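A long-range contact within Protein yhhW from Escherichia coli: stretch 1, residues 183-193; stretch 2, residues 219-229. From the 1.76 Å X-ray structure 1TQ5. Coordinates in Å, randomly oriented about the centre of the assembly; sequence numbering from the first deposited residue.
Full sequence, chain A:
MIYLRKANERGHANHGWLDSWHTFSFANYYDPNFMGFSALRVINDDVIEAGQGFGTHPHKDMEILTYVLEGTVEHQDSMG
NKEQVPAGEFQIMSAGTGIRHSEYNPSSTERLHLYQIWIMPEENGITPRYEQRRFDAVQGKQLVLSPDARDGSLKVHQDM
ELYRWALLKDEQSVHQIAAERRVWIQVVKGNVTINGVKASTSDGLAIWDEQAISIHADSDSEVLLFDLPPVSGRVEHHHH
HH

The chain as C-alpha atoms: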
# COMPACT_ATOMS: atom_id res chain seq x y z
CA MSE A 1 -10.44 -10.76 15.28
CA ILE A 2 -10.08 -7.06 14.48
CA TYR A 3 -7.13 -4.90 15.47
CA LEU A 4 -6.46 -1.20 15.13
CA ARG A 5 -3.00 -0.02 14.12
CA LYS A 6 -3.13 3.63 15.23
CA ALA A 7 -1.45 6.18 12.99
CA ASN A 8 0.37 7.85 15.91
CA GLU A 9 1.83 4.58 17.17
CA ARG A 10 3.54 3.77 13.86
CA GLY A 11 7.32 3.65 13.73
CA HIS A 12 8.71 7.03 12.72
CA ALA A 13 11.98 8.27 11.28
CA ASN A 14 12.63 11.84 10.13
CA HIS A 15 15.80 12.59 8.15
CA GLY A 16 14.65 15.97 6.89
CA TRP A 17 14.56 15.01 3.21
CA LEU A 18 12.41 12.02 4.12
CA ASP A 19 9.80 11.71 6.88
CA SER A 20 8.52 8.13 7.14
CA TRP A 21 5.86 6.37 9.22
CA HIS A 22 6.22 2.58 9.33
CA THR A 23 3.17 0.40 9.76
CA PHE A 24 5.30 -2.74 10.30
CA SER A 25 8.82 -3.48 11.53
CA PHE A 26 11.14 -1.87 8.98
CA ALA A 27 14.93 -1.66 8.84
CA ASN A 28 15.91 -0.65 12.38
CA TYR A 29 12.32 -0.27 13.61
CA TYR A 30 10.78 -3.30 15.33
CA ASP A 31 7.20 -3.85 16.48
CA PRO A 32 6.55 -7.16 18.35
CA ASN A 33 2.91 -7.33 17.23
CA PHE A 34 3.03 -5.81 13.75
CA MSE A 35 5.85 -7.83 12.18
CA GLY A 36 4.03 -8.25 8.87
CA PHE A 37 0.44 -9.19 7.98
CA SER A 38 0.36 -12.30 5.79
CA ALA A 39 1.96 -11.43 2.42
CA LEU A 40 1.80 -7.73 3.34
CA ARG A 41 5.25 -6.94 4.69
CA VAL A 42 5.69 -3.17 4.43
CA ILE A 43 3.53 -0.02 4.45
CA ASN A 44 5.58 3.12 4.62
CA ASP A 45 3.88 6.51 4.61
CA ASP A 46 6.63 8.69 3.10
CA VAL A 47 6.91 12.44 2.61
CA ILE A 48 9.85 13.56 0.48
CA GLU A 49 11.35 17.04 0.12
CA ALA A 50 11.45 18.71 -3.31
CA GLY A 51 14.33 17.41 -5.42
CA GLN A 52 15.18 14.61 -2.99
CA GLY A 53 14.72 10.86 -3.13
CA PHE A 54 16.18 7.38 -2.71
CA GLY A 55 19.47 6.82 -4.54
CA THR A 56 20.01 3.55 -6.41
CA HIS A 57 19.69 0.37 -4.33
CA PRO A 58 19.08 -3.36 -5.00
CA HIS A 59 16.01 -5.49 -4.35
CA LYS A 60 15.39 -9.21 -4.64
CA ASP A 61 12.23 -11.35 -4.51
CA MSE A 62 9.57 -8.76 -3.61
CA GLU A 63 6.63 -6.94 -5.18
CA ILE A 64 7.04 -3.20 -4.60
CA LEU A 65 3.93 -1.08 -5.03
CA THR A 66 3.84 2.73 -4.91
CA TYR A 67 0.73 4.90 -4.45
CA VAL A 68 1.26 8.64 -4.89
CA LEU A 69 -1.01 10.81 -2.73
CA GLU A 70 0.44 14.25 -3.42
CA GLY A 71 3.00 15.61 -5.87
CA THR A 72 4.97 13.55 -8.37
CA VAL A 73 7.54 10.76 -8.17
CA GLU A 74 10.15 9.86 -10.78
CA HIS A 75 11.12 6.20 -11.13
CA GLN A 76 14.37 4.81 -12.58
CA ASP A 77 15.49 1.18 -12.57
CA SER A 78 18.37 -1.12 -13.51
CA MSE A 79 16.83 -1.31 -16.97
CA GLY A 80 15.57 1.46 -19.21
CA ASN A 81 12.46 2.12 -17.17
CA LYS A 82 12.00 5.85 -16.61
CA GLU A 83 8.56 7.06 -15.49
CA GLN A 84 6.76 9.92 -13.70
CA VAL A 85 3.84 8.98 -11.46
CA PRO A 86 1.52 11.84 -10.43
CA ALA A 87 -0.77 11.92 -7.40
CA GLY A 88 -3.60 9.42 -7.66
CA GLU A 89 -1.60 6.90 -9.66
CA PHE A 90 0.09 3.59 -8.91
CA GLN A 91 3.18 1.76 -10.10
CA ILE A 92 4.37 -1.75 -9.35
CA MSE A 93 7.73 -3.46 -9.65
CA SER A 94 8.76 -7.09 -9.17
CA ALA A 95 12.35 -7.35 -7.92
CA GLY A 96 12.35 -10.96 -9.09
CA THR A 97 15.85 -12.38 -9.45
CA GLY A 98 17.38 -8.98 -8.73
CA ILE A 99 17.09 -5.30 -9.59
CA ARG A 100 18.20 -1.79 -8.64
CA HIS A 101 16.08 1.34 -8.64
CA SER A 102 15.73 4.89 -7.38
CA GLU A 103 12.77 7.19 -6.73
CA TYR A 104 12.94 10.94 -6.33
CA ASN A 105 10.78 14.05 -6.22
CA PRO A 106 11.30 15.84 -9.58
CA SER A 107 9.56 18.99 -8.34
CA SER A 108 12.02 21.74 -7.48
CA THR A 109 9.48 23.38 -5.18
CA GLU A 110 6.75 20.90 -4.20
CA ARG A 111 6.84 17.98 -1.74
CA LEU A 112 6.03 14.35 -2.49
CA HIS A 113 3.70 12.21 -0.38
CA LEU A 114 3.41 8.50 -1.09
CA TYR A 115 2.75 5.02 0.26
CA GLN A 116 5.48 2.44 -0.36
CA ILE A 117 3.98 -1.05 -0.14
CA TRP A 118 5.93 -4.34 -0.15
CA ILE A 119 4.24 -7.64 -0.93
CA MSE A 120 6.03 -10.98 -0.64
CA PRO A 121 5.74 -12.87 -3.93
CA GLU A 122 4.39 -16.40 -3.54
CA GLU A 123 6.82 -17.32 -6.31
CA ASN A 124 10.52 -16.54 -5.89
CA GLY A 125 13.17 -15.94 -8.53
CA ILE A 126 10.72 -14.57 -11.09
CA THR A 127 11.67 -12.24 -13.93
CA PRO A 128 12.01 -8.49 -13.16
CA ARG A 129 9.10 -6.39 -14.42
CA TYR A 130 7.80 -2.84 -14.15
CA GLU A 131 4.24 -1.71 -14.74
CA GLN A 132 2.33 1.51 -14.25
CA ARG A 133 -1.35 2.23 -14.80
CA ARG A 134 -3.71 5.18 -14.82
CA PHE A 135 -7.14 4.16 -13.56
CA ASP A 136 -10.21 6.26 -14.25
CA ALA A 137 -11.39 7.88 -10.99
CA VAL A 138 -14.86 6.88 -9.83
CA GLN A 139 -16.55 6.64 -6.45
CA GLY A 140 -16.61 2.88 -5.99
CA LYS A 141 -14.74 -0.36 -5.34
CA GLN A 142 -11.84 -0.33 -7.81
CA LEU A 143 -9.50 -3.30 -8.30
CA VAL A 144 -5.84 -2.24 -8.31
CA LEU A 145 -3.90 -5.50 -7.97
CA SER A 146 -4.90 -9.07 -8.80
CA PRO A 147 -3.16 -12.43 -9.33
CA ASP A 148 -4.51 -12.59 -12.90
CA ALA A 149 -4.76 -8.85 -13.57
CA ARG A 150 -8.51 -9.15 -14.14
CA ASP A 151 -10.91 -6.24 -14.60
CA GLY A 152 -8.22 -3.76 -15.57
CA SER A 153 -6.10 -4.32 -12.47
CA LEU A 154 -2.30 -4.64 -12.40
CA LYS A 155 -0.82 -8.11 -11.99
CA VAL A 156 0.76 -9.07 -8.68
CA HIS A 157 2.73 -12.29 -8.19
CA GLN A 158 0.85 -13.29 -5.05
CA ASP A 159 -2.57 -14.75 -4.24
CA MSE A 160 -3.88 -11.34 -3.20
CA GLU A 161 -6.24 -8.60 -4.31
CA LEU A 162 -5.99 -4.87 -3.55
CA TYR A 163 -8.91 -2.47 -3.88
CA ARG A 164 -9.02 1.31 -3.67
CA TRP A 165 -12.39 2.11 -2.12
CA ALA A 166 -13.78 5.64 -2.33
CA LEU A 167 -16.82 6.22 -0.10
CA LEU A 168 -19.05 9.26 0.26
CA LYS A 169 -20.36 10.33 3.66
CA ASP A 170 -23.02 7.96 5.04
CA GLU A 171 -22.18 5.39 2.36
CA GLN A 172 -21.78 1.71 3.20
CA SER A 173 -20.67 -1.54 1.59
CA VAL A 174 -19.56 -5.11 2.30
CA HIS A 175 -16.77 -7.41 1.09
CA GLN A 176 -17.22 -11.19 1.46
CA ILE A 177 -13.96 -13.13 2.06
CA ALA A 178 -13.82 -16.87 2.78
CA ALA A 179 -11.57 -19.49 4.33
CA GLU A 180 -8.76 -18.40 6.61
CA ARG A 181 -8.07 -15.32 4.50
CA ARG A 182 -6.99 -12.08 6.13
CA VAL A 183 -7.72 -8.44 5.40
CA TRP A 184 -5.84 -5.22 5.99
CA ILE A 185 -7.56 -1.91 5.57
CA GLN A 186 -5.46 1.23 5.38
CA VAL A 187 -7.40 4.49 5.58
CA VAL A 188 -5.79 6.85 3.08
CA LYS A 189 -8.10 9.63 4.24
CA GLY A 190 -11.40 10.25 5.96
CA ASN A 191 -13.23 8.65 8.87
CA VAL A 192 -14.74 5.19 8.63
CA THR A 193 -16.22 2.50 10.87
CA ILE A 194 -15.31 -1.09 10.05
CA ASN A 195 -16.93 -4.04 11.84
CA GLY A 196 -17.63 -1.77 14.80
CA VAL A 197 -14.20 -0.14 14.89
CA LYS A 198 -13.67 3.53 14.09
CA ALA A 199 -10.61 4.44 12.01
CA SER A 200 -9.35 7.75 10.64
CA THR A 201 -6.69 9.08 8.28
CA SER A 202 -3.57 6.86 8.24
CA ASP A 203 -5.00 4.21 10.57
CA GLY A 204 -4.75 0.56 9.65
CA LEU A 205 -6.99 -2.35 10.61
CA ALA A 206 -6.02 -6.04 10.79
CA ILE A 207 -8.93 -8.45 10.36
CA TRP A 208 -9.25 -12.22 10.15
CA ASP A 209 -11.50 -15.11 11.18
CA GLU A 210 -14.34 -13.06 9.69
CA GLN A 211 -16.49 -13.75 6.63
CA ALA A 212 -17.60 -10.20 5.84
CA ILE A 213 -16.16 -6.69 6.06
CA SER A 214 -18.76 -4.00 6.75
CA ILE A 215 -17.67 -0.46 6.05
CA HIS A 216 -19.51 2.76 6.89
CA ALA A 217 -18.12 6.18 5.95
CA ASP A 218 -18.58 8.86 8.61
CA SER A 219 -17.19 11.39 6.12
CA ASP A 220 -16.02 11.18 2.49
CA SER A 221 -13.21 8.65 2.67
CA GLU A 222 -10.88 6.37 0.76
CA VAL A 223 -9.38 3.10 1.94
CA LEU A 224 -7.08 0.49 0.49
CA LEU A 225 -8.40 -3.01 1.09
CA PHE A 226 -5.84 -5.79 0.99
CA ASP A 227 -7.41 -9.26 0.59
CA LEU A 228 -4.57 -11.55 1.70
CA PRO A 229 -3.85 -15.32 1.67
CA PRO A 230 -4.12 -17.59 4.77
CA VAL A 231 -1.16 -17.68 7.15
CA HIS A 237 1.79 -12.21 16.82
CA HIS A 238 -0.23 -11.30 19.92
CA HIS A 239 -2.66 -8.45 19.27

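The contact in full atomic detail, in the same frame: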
# COMPACT_ATOMS: atom_id res chain seq x y z
N VAL A 183 -7.51 -9.73 6.04
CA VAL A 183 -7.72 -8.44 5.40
C VAL A 183 -7.08 -7.28 6.15
O VAL A 183 -7.16 -7.18 7.37
CB VAL A 183 -9.22 -8.12 5.26
CG1 VAL A 183 -9.42 -6.70 4.77
CG2 VAL A 183 -9.87 -9.10 4.30
N TRP A 184 -6.43 -6.40 5.40
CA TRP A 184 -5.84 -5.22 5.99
C TRP A 184 -6.48 -4.03 5.31
O TRP A 184 -6.56 -3.96 4.08
CB TRP A 184 -4.33 -5.15 5.78
CG TRP A 184 -3.73 -3.93 6.44
CD1 TRP A 184 -3.68 -2.66 5.93
CD2 TRP A 184 -3.11 -3.87 7.72
NE1 TRP A 184 -3.07 -1.81 6.82
CE2 TRP A 184 -2.71 -2.52 7.93
CE3 TRP A 184 -2.85 -4.81 8.73
CZ2 TRP A 184 -2.06 -2.11 9.10
CZ3 TRP A 184 -2.21 -4.39 9.89
CH2 TRP A 184 -1.82 -3.05 10.06
N ILE A 185 -6.97 -3.11 6.12
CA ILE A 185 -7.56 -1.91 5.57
C ILE A 185 -6.74 -0.73 6.05
O ILE A 185 -6.55 -0.54 7.26
CB ILE A 185 -9.02 -1.74 6.03
CG1 ILE A 185 -9.87 -2.87 5.43
CG2 ILE A 185 -9.53 -0.36 5.61
CD1 ILE A 185 -11.32 -2.83 5.83
N GLN A 186 -6.25 0.05 5.09
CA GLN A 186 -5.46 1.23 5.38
C GLN A 186 -6.31 2.43 4.96
O GLN A 186 -6.70 2.54 3.79
CB GLN A 186 -4.17 1.21 4.55
CG GLN A 186 -3.19 2.34 4.88
CD GLN A 186 -2.71 2.29 6.32
OE1 GLN A 186 -2.70 1.23 6.95
NE2 GLN A 186 -2.30 3.44 6.84
N VAL A 187 -6.61 3.31 5.90
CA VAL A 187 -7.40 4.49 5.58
C VAL A 187 -6.48 5.56 5.01
O VAL A 187 -5.64 6.13 5.72
CB VAL A 187 -8.12 5.05 6.83
CG1 VAL A 187 -9.03 6.21 6.42
CG2 VAL A 187 -8.93 3.95 7.52
N VAL A 188 -6.60 5.83 3.71
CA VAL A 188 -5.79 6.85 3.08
C VAL A 188 -6.25 8.21 3.60
O VAL A 188 -5.43 9.08 3.91
CB VAL A 188 -5.93 6.80 1.55
CG1 VAL A 188 -5.12 7.92 0.91
CG2 VAL A 188 -5.48 5.45 1.04
N LYS A 189 -7.56 8.38 3.72
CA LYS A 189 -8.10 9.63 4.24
C LYS A 189 -9.57 9.50 4.60
O LYS A 189 -10.28 8.68 4.02
CB LYS A 189 -7.92 10.75 3.21
CG LYS A 189 -8.76 10.61 1.95
CD LYS A 189 -8.65 11.86 1.08
CE LYS A 189 -9.12 13.10 1.84
NZ LYS A 189 -8.95 14.37 1.06
N GLY A 190 -10.01 10.30 5.56
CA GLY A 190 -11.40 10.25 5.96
C GLY A 190 -11.61 9.56 7.29
O GLY A 190 -10.66 9.28 8.01
N ASN A 191 -12.87 9.30 7.61
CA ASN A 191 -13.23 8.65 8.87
C ASN A 191 -14.22 7.55 8.55
O ASN A 191 -15.29 7.81 8.00
CB ASN A 191 -13.89 9.67 9.81
CG ASN A 191 -12.96 10.80 10.20
OD1 ASN A 191 -12.11 10.65 11.07
ND2 ASN A 191 -13.12 11.94 9.53
N VAL A 192 -13.86 6.32 8.89
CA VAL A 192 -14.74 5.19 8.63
C VAL A 192 -14.93 4.32 9.86
O VAL A 192 -14.22 4.46 10.86
CB VAL A 192 -14.21 4.31 7.47
CG1 VAL A 192 -13.90 5.17 6.25
CG2 VAL A 192 -12.96 3.54 7.92
N THR A 193 -15.92 3.44 9.79
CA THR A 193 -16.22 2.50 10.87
C THR A 193 -16.22 1.16 10.16
O THR A 193 -16.93 0.97 9.18
CB THR A 193 -17.61 2.77 11.50
OG1 THR A 193 -17.56 3.97 12.29
CG2 THR A 193 -18.02 1.63 12.40
N SER A 219 -17.50 10.21 6.92
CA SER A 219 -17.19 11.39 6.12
C SER A 219 -16.65 10.83 4.80
O SER A 219 -16.36 9.64 4.72
CB SER A 219 -16.14 12.26 6.81
OG SER A 219 -14.94 11.55 7.05
N ASP A 220 -16.55 11.66 3.77
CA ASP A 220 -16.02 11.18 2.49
C ASP A 220 -14.68 10.55 2.82
O ASP A 220 -13.84 11.16 3.47
CB ASP A 220 -15.82 12.33 1.50
CG ASP A 220 -17.10 13.09 1.23
OD1 ASP A 220 -18.13 12.45 0.94
OD2 ASP A 220 -17.06 14.34 1.28
N SER A 221 -14.46 9.32 2.36
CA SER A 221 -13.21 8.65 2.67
C SER A 221 -12.69 7.82 1.51
O SER A 221 -13.32 7.71 0.46
CB SER A 221 -13.42 7.72 3.87
OG SER A 221 -14.02 8.40 4.96
N GLU A 222 -11.51 7.25 1.73
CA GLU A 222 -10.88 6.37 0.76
C GLU A 222 -10.01 5.41 1.54
O GLU A 222 -9.23 5.82 2.40
CB GLU A 222 -10.02 7.15 -0.24
CG GLU A 222 -9.33 6.24 -1.26
CD GLU A 222 -8.53 7.02 -2.30
OE1 GLU A 222 -9.14 7.86 -2.99
OE2 GLU A 222 -7.31 6.78 -2.42
N VAL A 223 -10.17 4.12 1.27
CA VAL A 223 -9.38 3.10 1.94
C VAL A 223 -8.82 2.14 0.93
O VAL A 223 -9.35 1.99 -0.18
CB VAL A 223 -10.21 2.28 2.96
CG1 VAL A 223 -10.77 3.19 4.04
CG2 VAL A 223 -11.33 1.54 2.24
N LEU A 224 -7.72 1.49 1.31
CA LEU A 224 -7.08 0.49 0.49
C LEU A 224 -7.44 -0.80 1.21
O LEU A 224 -7.23 -0.92 2.42
CB LEU A 224 -5.56 0.67 0.49
CG LEU A 224 -5.00 1.98 -0.09
CD1 LEU A 224 -3.49 1.95 -0.03
CD2 LEU A 224 -5.47 2.15 -1.54
N LEU A 225 -8.02 -1.75 0.48
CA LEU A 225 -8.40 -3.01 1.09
C LEU A 225 -7.56 -4.13 0.51
O LEU A 225 -7.65 -4.44 -0.68
CB LEU A 225 -9.90 -3.29 0.88
CG LEU A 225 -10.46 -4.47 1.67
CD1 LEU A 225 -11.92 -4.23 2.02
CD2 LEU A 225 -10.29 -5.76 0.88
N PHE A 226 -6.73 -4.70 1.37
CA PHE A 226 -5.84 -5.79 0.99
C PHE A 226 -6.50 -7.12 1.36
O PHE A 226 -6.72 -7.38 2.53
CB PHE A 226 -4.53 -5.69 1.77
CG PHE A 226 -3.71 -4.48 1.43
CD1 PHE A 226 -2.74 -4.54 0.44
CD2 PHE A 226 -3.87 -3.30 2.15
CE1 PHE A 226 -1.94 -3.43 0.17
CE2 PHE A 226 -3.08 -2.19 1.88
CZ PHE A 226 -2.11 -2.26 0.89
N ASP A 227 -6.82 -7.94 0.35
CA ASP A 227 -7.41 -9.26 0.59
C ASP A 227 -6.22 -10.22 0.49
O ASP A 227 -5.74 -10.52 -0.61
CB ASP A 227 -8.45 -9.60 -0.49
CG ASP A 227 -9.31 -10.81 -0.12
OD1 ASP A 227 -8.75 -11.88 0.22
OD2 ASP A 227 -10.56 -10.69 -0.18
N LEU A 228 -5.75 -10.70 1.64
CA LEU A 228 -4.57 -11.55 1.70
C LEU A 228 -4.77 -13.04 1.96
O LEU A 228 -5.74 -13.46 2.58
CB LEU A 228 -3.64 -10.97 2.77
CG LEU A 228 -3.36 -9.48 2.56
CD1 LEU A 228 -3.02 -8.80 3.88
CD2 LEU A 228 -2.25 -9.33 1.54
N PRO A 229 -3.81 -13.87 1.50
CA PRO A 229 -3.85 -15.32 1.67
C PRO A 229 -3.70 -15.79 3.12
O PRO A 229 -3.14 -15.09 3.97
CB PRO A 229 -2.69 -15.80 0.79
CG PRO A 229 -1.72 -14.67 0.87
CD PRO A 229 -2.62 -13.46 0.73

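The two stretches pair as antiparallel strands, 183-187 against 221-228, whose N-to-C directions lie 154° apart, and together they bury 839 Å². Three residues cover the most surface: E222 (65 Å²), V183 (64 Å²) and W184 (62 Å²).

E222 sits where the regular ladder breaks. Its carbonyl oxygen accepts two amides of the opposing chain, V188 N to E222 O at 2.9 Å and, more weakly, K189 N to E222 O at 3.3 Å, while its own amide donates back, E222 N to K189 O at 3.0 Å. Two successive amides converging on one carbonyl are the mark of a beta bulge: the register shifts by one residue between V187 and K189, and the chain turns a corner at V188. V188 points toward the partner strand and packs CG2 against L224 CG at 3.7 Å. The extended side chain of E222 lies on the same face as K189, with CB 4.3 Å from K189 CG, and its OE2 is hydrogen-bonded elsewhere in the structure.

W184 forms a hydrogen-bonded pair with F226, through W184 N to F226 O (3.0 Å) and F226 N to W184 O (2.8 Å, nearly linear at 173°). Because paired residues project to the same face, their rings meet: W184 CD1 lies 3.8 Å from F226 CD2. The planes are inclined at 68°, an oblique arrangement. W184 NE1 also donates to Q186 OE1 at 3.1 Å, tying together two side chains of that face within one strand. Q186 in turn repeats the backbone pairing with L224, at 3.0 Å for Q186 N to L224 O and 2.9 Å for L224 N to Q186 O.

V183 faces the other side of the sheet, in a non-hydrogen-bonded pair with D227. Its backbone instead makes a CA-H...O contact, V183 CA to F226 O at 3.2 Å, and its CG1 reaches L225 CG at 4.0 Å. The apolar packing continues along this face, with I185 CD1 4.1 Å from L225 CD1 and I185 CG2 3.8 Å from V223 CB.

Beyond the bulge, serines take over from regular backbone pairing. N191 ND2 donates to S219 OG at 3.1 Å, and N191 N makes a weak bond to S221 OG at 3.0 Å. S221 OG itself donates to S219 O at 2.7 Å. G190 CA lies 3.4 Å from S221 OG; an ideal CB here would clash with that oxygen, and the backbone angles of G190 (105°/-170°) by themselves call for glycine.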